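Local coordinates for hypothetical protein MTH938 (Methanothermobacter thermautotrophicus, PDB 1IHN) that is of unknown function but belongs to the DUF498/DUF598 family and adopts an alpha/beta fold with a mixed sheet, at residues Asp22-Val27 and Leu54-Glu59; Ile65-Gly70 and Ala83-Thr88. All coordinates share one frame; numbering follows the deposited sequence.

Contact 1. Residues Asp22-Val27 and Leu54-Glu59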
ATOM      1  N   ASP A  22      -4.981   1.110  -7.596  1.00 29.26           N
ATOM      2  CA  ASP A  22      -4.448   1.080  -6.235  1.00 28.07           C
ATOM      3  C   ASP A  22      -4.985  -0.117  -5.458  1.00 28.46           C
ATOM      4  O   ASP A  22      -6.160  -0.456  -5.562  1.00 27.14           O
ATOM      5  CB  ASP A  22      -4.800   2.371  -5.500  1.00 28.19           C
ATOM      6  CG  ASP A  22      -3.990   3.556  -5.987  1.00 31.26           C
ATOM      7  OD1 ASP A  22      -3.355   3.447  -7.057  1.00 35.27           O
ATOM      8  OD2 ASP A  22      -3.998   4.600  -5.301  1.00 27.63           O
ATOM      9  N   ILE A  23      -4.125  -0.751  -4.668  1.00 26.61           N
ATOM     10  CA  ILE A  23      -4.544  -1.915  -3.907  1.00 25.14           C
ATOM     11  C   ILE A  23      -4.077  -1.930  -2.466  1.00 24.41           C
ATOM     12  O   ILE A  23      -3.155  -1.208  -2.072  1.00 21.57           O
ATOM     13  CB  ILE A  23      -4.042  -3.235  -4.552  1.00 19.10           C
ATOM     14  CG1 ILE A  23      -2.510  -3.242  -4.598  1.00 25.52           C
ATOM     15  CG2 ILE A  23      -4.619  -3.389  -5.963  1.00 20.00           C
ATOM     16  CD1 ILE A  23      -1.895  -4.574  -5.031  1.00 25.53           C
ATOM     17  N   VAL A  24      -4.738  -2.779  -1.695  1.00 22.60           N
ATOM     18  CA  VAL A  24      -4.427  -2.993  -0.295  1.00 24.34           C
ATOM     19  C   VAL A  24      -3.994  -4.459  -0.185  1.00 29.30           C
ATOM     20  O   VAL A  24      -4.735  -5.362  -0.588  1.00 20.73           O
ATOM     21  CB  VAL A  24      -5.670  -2.797   0.602  1.00 26.42           C
ATOM     22  CG1 VAL A  24      -5.336  -3.171   2.046  1.00 20.78           C
ATOM     23  CG2 VAL A  24      -6.159  -1.354   0.514  1.00 23.12           C
ATOM     24  N   VAL A  25      -2.791  -4.690   0.328  1.00 30.72           N
ATOM     25  CA  VAL A  25      -2.305  -6.049   0.519  1.00 30.79           C
ATOM     26  C   VAL A  25      -2.460  -6.375   2.009  1.00 29.31           C
ATOM     27  O   VAL A  25      -1.854  -5.736   2.872  1.00 25.70           O
ATOM     28  CB  VAL A  25      -0.827  -6.189   0.083  1.00 31.34           C
ATOM     29  CG1 VAL A  25      -0.346  -7.612   0.317  1.00 24.09           C
ATOM     30  CG2 VAL A  25      -0.693  -5.847  -1.394  1.00 33.02           C
ATOM     31  N   HIS A  26      -3.300  -7.363   2.297  1.00 26.25           N
ATOM     32  CA  HIS A  26      -3.579  -7.784   3.661  1.00 21.89           C
ATOM     33  C   HIS A  26      -2.506  -8.728   4.217  1.00 25.14           C
ATOM     34  O   HIS A  26      -1.746  -9.340   3.466  1.00 25.55           O
ATOM     35  CB  HIS A  26      -4.962  -8.438   3.690  1.00 21.29           C
ATOM     36  CG  HIS A  26      -6.060  -7.518   3.246  1.00 18.57           C
ATOM     37  ND1 HIS A  26      -6.743  -6.697   4.119  1.00 18.71           N
ATOM     38  CD2 HIS A  26      -6.527  -7.219   2.010  1.00 27.10           C
ATOM     39  CE1 HIS A  26      -7.578  -5.933   3.441  1.00 24.62           C
ATOM     40  NE2 HIS A  26      -7.467  -6.227   2.158  1.00 22.37           N
ATOM     41  N   VAL A  27      -2.450  -8.835   5.539  1.00 25.78           N
ATOM     42  CA  VAL A  27      -1.469  -9.681   6.209  1.00 31.37           C
ATOM     43  C   VAL A  27      -1.435 -11.115   5.690  1.00 32.46           C
ATOM     44  O   VAL A  27      -0.367 -11.714   5.585  1.00 33.95           O
ATOM     45  CB  VAL A  27      -1.726  -9.701   7.733  1.00 40.63           C
ATOM     46  CG1 VAL A  27      -0.898 -10.791   8.399  1.00 44.98           C
ATOM     47  CG2 VAL A  27      -1.379  -8.342   8.327  1.00 37.48           C
ATOM     48  N   LEU A  54      -6.207   3.155   6.836  1.00 35.72           N
ATOM     49  CA  LEU A  54      -5.394   2.139   7.514  1.00 38.13           C
ATOM     50  C   LEU A  54      -6.211   1.308   8.502  1.00 43.37           C
ATOM     51  O   LEU A  54      -5.808   0.206   8.882  1.00 42.66           O
ATOM     52  CB  LEU A  54      -4.253   2.801   8.287  1.00 41.80           C
ATOM     53  CG  LEU A  54      -3.214   3.635   7.535  1.00 46.69           C
ATOM     54  CD1 LEU A  54      -2.293   4.298   8.546  1.00 44.98           C
ATOM     55  CD2 LEU A  54      -2.418   2.755   6.582  1.00 48.50           C
ATOM     56  N   GLU A  55      -7.351   1.847   8.920  1.00 45.87           N
ATOM     57  CA  GLU A  55      -8.217   1.184   9.888  1.00 47.93           C
ATOM     58  C   GLU A  55      -8.495  -0.288   9.581  1.00 48.31           C
ATOM     59  O   GLU A  55      -8.451  -1.129  10.485  1.00 45.69           O
ATOM     60  CB  GLU A  55      -9.537   1.954  10.023  1.00 52.10           C
ATOM     61  CG  GLU A  55     -10.408   1.498  11.193  1.00 73.38           C
ATOM     62  CD  GLU A  55     -11.506   2.495  11.540  1.00 81.09           C
ATOM     63  OE1 GLU A  55     -12.314   2.835  10.650  1.00 86.59           O
ATOM     64  OE2 GLU A  55     -11.564   2.936  12.709  1.00 81.40           O
ATOM     65  N   GLU A  56      -8.773  -0.611   8.320  1.00 43.56           N
ATOM     66  CA  GLU A  56      -9.055  -1.997   7.971  1.00 43.35           C
ATOM     67  C   GLU A  56      -7.832  -2.889   8.171  1.00 41.01           C
ATOM     68  O   GLU A  56      -7.962  -4.091   8.370  1.00 43.32           O
ATOM     69  CB  GLU A  56      -9.560  -2.108   6.523  1.00 45.32           C
ATOM     70  CG  GLU A  56      -8.524  -1.864   5.427  1.00 44.77           C
ATOM     71  CD  GLU A  56      -9.065  -2.210   4.037  1.00 46.15           C
ATOM     72  OE1 GLU A  56      -9.529  -3.350   3.847  1.00 45.50           O
ATOM     73  OE2 GLU A  56      -9.025  -1.350   3.131  1.00 41.05           O
ATOM     74  N   LEU A  57      -6.642  -2.300   8.130  1.00 41.10           N
ATOM     75  CA  LEU A  57      -5.420  -3.073   8.310  1.00 41.78           C
ATOM     76  C   LEU A  57      -5.053  -3.264   9.779  1.00 42.81           C
ATOM     77  O   LEU A  57      -4.531  -4.310  10.162  1.00 40.08           O
ATOM     78  CB  LEU A  57      -4.255  -2.405   7.573  1.00 40.78           C
ATOM     79  CG  LEU A  57      -4.371  -2.383   6.044  1.00 39.61           C
ATOM     80  CD1 LEU A  57      -3.133  -1.718   5.442  1.00 32.02           C
ATOM     81  CD2 LEU A  57      -4.526  -3.816   5.517  1.00 26.83           C
ATOM     82  N   LEU A  58      -5.337  -2.256  10.597  1.00 45.79           N
ATOM     83  CA  LEU A  58      -5.026  -2.304  12.021  1.00 49.87           C
ATOM     84  C   LEU A  58      -5.675  -3.495  12.718  1.00 50.41           C
ATOM     85  O   LEU A  58      -5.194  -3.963  13.752  1.00 49.63           O
ATOM     86  CB  LEU A  58      -5.474  -1.003  12.694  1.00 52.12           C
ATOM     87  CG  LEU A  58      -4.862   0.281  12.129  1.00 55.73           C
ATOM     88  CD1 LEU A  58      -5.472   1.488  12.821  1.00 55.04           C
ATOM     89  CD2 LEU A  58      -3.352   0.261  12.319  1.00 57.34           C
ATOM     90  N   GLU A  59      -6.766  -3.987  12.142  1.00 51.22           N
ATOM     91  CA  GLU A  59      -7.496  -5.120  12.704  1.00 51.77           C
ATOM     92  C   GLU A  59      -6.716  -6.425  12.529  1.00 48.39           C
ATOM     93  O   GLU A  59      -6.817  -7.341  13.345  1.00 46.14           O
ATOM     94  CB  GLU A  59      -8.855  -5.235  12.013  1.00 58.82           C
ATOM     95  CG  GLU A  59      -9.603  -3.914  11.915  1.00 68.77           C
ATOM     96  CD  GLU A  59     -10.792  -3.980  10.974  1.00 80.24           C
ATOM     97  OE1 GLU A  59     -10.587  -4.294   9.780  1.00 85.01           O
ATOM     98  OE2 GLU A  59     -11.927  -3.714  11.422  1.00 85.07           O
TER

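Contact 2. Residues Ile65-Gly70 and Ala83-Thr88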
ATOM      1  N   ILE A  65       3.331  -1.687   8.480  1.00 37.30           N
ATOM      2  CA  ILE A  65       2.460  -1.236   7.412  1.00 33.24           C
ATOM      3  C   ILE A  65       3.291  -0.407   6.455  1.00 33.99           C
ATOM      4  O   ILE A  65       3.904   0.585   6.847  1.00 34.67           O
ATOM      5  CB  ILE A  65       1.300  -0.367   7.936  1.00 30.21           C
ATOM      6  CG1 ILE A  65       0.325  -1.229   8.749  1.00 30.33           C
ATOM      7  CG2 ILE A  65       0.588   0.289   6.764  1.00 31.55           C
ATOM      8  CD1 ILE A  65      -0.886  -0.474   9.282  1.00 28.57           C
ATOM      9  N   ILE A  66       3.319  -0.825   5.197  1.00 33.55           N
ATOM     10  CA  ILE A  66       4.068  -0.115   4.184  1.00 27.44           C
ATOM     11  C   ILE A  66       3.101   0.589   3.253  1.00 30.85           C
ATOM     12  O   ILE A  66       2.129  -0.001   2.783  1.00 30.01           O
ATOM     13  CB  ILE A  66       4.941  -1.078   3.356  1.00 35.42           C
ATOM     14  CG1 ILE A  66       5.910  -1.822   4.283  1.00 32.72           C
ATOM     15  CG2 ILE A  66       5.693  -0.301   2.283  1.00 24.28           C
ATOM     16  CD1 ILE A  66       6.814  -2.807   3.577  1.00 36.84           C
ATOM     17  N   ILE A  67       3.370   1.859   2.990  1.00 31.63           N
ATOM     18  CA  ILE A  67       2.533   2.639   2.101  1.00 29.20           C
ATOM     19  C   ILE A  67       3.342   3.060   0.886  1.00 29.58           C
ATOM     20  O   ILE A  67       4.363   3.741   1.013  1.00 27.48           O
ATOM     21  CB  ILE A  67       1.992   3.897   2.807  1.00 29.96           C
ATOM     22  CG1 ILE A  67       1.096   3.481   3.974  1.00 28.22           C
ATOM     23  CG2 ILE A  67       1.230   4.776   1.815  1.00 29.19           C
ATOM     24  CD1 ILE A  67       0.550   4.638   4.773  1.00 37.82           C
ATOM     25  N   GLY A  68       2.898   2.621  -0.287  1.00 28.22           N
ATOM     26  CA  GLY A  68       3.562   2.997  -1.517  1.00 25.64           C
ATOM     27  C   GLY A  68       2.938   4.304  -1.967  1.00 29.87           C
ATOM     28  O   GLY A  68       1.806   4.320  -2.466  1.00 24.56           O
ATOM     29  N   SER A  69       3.668   5.404  -1.781  1.00 30.39           N
ATOM     30  CA  SER A  69       3.178   6.730  -2.145  1.00 29.87           C
ATOM     31  C   SER A  69       3.092   6.969  -3.665  1.00 33.43           C
ATOM     32  O   SER A  69       2.838   8.097  -4.113  1.00 36.13           O
ATOM     33  CB  SER A  69       4.051   7.809  -1.495  1.00 33.13           C
ATOM     34  OG  SER A  69       5.400   7.664  -1.912  1.00 36.54           O
ATOM     35  N   GLY A  70       3.298   5.914  -4.435  1.00 36.95           N
ATOM     36  CA  GLY A  70       3.137   5.971  -5.908  1.00 37.60           C
ATOM     37  C   GLY A  70       4.469   6.074  -6.651  1.00 40.89           C
ATOM     38  O   GLY A  70       5.540   6.163  -6.039  1.00 35.83           O
ATOM     39  N   ALA A  83       3.482   3.542  10.216  1.00 47.50           N
ATOM     40  CA  ALA A  83       3.524   3.107   8.824  1.00 43.25           C
ATOM     41  C   ALA A  83       4.709   3.678   8.051  1.00 40.25           C
ATOM     42  O   ALA A  83       5.053   4.853   8.185  1.00 40.59           O
ATOM     43  CB  ALA A  83       2.221   3.476   8.126  1.00 40.56           C
ATOM     44  N   THR A  84       5.320   2.831   7.233  1.00 39.51           N
ATOM     45  CA  THR A  84       6.468   3.215   6.421  1.00 40.15           C
ATOM     46  C   THR A  84       6.038   3.712   5.045  1.00 38.10           C
ATOM     47  O   THR A  84       5.551   2.934   4.227  1.00 37.01           O
ATOM     48  CB  THR A  84       7.406   2.014   6.224  1.00 41.23           C
ATOM     49  OG1 THR A  84       7.833   1.535   7.500  1.00 42.02           O
ATOM     50  CG2 THR A  84       8.611   2.402   5.389  1.00 40.72           C
ATOM     51  N   VAL A  85       6.220   5.004   4.788  1.00 34.92           N
ATOM     52  CA  VAL A  85       5.855   5.570   3.499  1.00 36.22           C
ATOM     53  C   VAL A  85       7.082   5.648   2.598  1.00 40.45           C
ATOM     54  O   VAL A  85       8.120   6.187   2.986  1.00 45.30           O
ATOM     55  CB  VAL A  85       5.252   6.979   3.648  1.00 37.50           C
ATOM     56  CG1 VAL A  85       4.813   7.502   2.287  1.00 30.56           C
ATOM     57  CG2 VAL A  85       4.072   6.936   4.598  1.00 37.81           C
ATOM     58  N   LEU A  86       6.955   5.108   1.390  1.00 37.14           N
ATOM     59  CA  LEU A  86       8.053   5.091   0.432  1.00 38.89           C
ATOM     60  C   LEU A  86       7.517   5.124  -0.991  1.00 39.11           C
ATOM     61  O   LEU A  86       6.368   4.751  -1.237  1.00 38.41           O
ATOM     62  CB  LEU A  86       8.882   3.811   0.602  1.00 34.11           C
ATOM     63  CG  LEU A  86       9.643   3.607   1.913  1.00 40.78           C
ATOM     64  CD1 LEU A  86      10.120   2.172   2.016  1.00 39.30           C
ATOM     65  CD2 LEU A  86      10.821   4.574   1.971  1.00 42.87           C
ATOM     66  N   PRO A  87       8.335   5.597  -1.947  1.00 37.85           N
ATOM     67  CA  PRO A  87       7.859   5.625  -3.328  1.00 36.29           C
ATOM     68  C   PRO A  87       7.488   4.172  -3.602  1.00 38.61           C
ATOM     69  O   PRO A  87       8.165   3.264  -3.121  1.00 39.58           O
ATOM     70  CB  PRO A  87       9.092   6.077  -4.104  1.00 41.79           C
ATOM     71  CG  PRO A  87       9.776   6.988  -3.131  1.00 34.86           C
ATOM     72  CD  PRO A  87       9.672   6.210  -1.834  1.00 38.83           C
ATOM     73  N   THR A  88       6.423   3.953  -4.360  1.00 37.61           N
ATOM     74  CA  THR A  88       5.941   2.604  -4.631  1.00 35.56           C
ATOM     75  C   THR A  88       6.974   1.550  -5.024  1.00 36.28           C
ATOM     76  O   THR A  88       7.029   0.484  -4.410  1.00 32.28           O
ATOM     77  CB  THR A  88       4.813   2.634  -5.680  1.00 31.05           C
ATOM     78  OG1 THR A  88       3.752   3.461  -5.192  1.00 32.30           O
ATOM     79  CG2 THR A  88       4.258   1.245  -5.923  1.00 31.46           C
TER

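Contact 1. Residues Asp22-Val27 and Leu54-Glu59
Leu54 O is held by two backbone donors, Leu57 N at 2.7 Å and Leu58 N at 3.0 Å. Both bonds lie in the turn of helix 52-58 that carries Glu56 and Leu57. The axis of residues 54-58 comes within 10.1 Å of that of strand 23-25 and runs nearly parallel to it, at 16°. Val24 and Leu57 meet tip to tip, with Val24 CG1 3.6 Å from Leu57 CD2. The same Leu57 CD2 comes within 3.9 Å of His26 ND1, obliquely to the ring. Val24 CG1 also sits over one face of the imidazole, offset toward its rim. In His26, CG is anti to the carbonyl carbon (chi1 -60°), which swings the ring in toward Glu56. Glu56 OE1 reaches the ring edge near its plane, 3.3 Å from His26 CE1. The carboxylate is turned 63° from the ring, and the pair is not a hydrogen bond. Both ring nitrogens are bonded outside the two segments, ND1 to Glu60 OE2 and NE2 to Thr32 OG1. Glu60 OE1 also takes Val27 N. An alanine at His26 would probably loosen the link between the strand, Thr32 and the chain just after the helix, since both ring bonds and the cover beside Leu57 CD2 would go. Leu57 also packs on Ala106 and Ile108, so the contact places the helix on one face of the mixed sheet. Two carboxylates lie beside a buried imidazole, Glu60 bonded to ND1 and Glu56 at the CE1 edge, which would probably raise its pKa and stabilise its protonated form.

Contact 2. Residues Ile65-Gly70 and Ala83-Thr88
Strands 64-68 and 84-86 run side by side in parallel, and their side chains alternate between the two faces of the mixed sheet. Ile67 and Val85 share one face. There Ile67 CB lies 4.1 Å from Val85 CG2, while Val85 CG1, anti to its own backbone N, reaches Ser69 CB at 3.9 Å. Ala83 CB, at the start of the pair, meets two isoleucines: Ile65 CG2 at 3.8 Å and Ile67 CD1 at 3.9 Å. In Ile65, CG1 is anti to the carbonyl carbon, which leaves CG2 anti to the backbone N, where it meets Ala83 CB. Ile66, Thr84 and Leu86 point to the other face. Helix 88-100 covers part of it, with Ala91, Arg94 and Tyr95 touching Ile66 and Arg94 also touching Thr84.

The backbones follow the parallel pattern. Thr84 gives its N-H to Ile65 O and takes Ile67 N on its own O, so it straddles Ile66. The Ile67 N to Thr84 O bond is almost straight at the hydrogen (176°) and 2.7 Å long, but the donor lies above the carbonyl plane. Leu86 repeats the pattern, giving to Ile67 O nearly along the C=O axis and accepting from Ser69 N. Beyond the strands, Thr88 N bonds to Gly70 O at 2.9 Å. Gly70 has phi 102° and psi 176°, where a CB would collide with the O of Ser69. Pro87 is the N-cap of helix 88-100. Thr88 OG1 bonds to His110 O, so the helix start is also tied to the chain just after strand 105-109. Main-chain bonds thus set the register, Ile67 and Val85 pack together on one face, and the Thr88 N to Gly70 O bond carries the pairing on to the start of helix 88-100.

After the three strands 4-8, 11-14 and 17-19, the chain enters strand 23-25, the first part of contact 1. Contact 1 closes a loop of 26 residues that holds strand 31-33, helix 36-43 and strand 48-49. A few residues after helix 52-58, strand 64-68 opens contact 2, which closes a shorter loop of 12 residues containing strand 76-77. The two contacts are in series and neither nest nor cross. They touch where Leu54 packs on Ile65 and Ile67, and where Leu57 and Leu58 meet Ile65. Helix 52-58 therefore bridges them on one face of the mixed sheet. Strand 105-109, the last in the chain, lies between strands 23-25 and 64-68 and joins both contacts into that sheet.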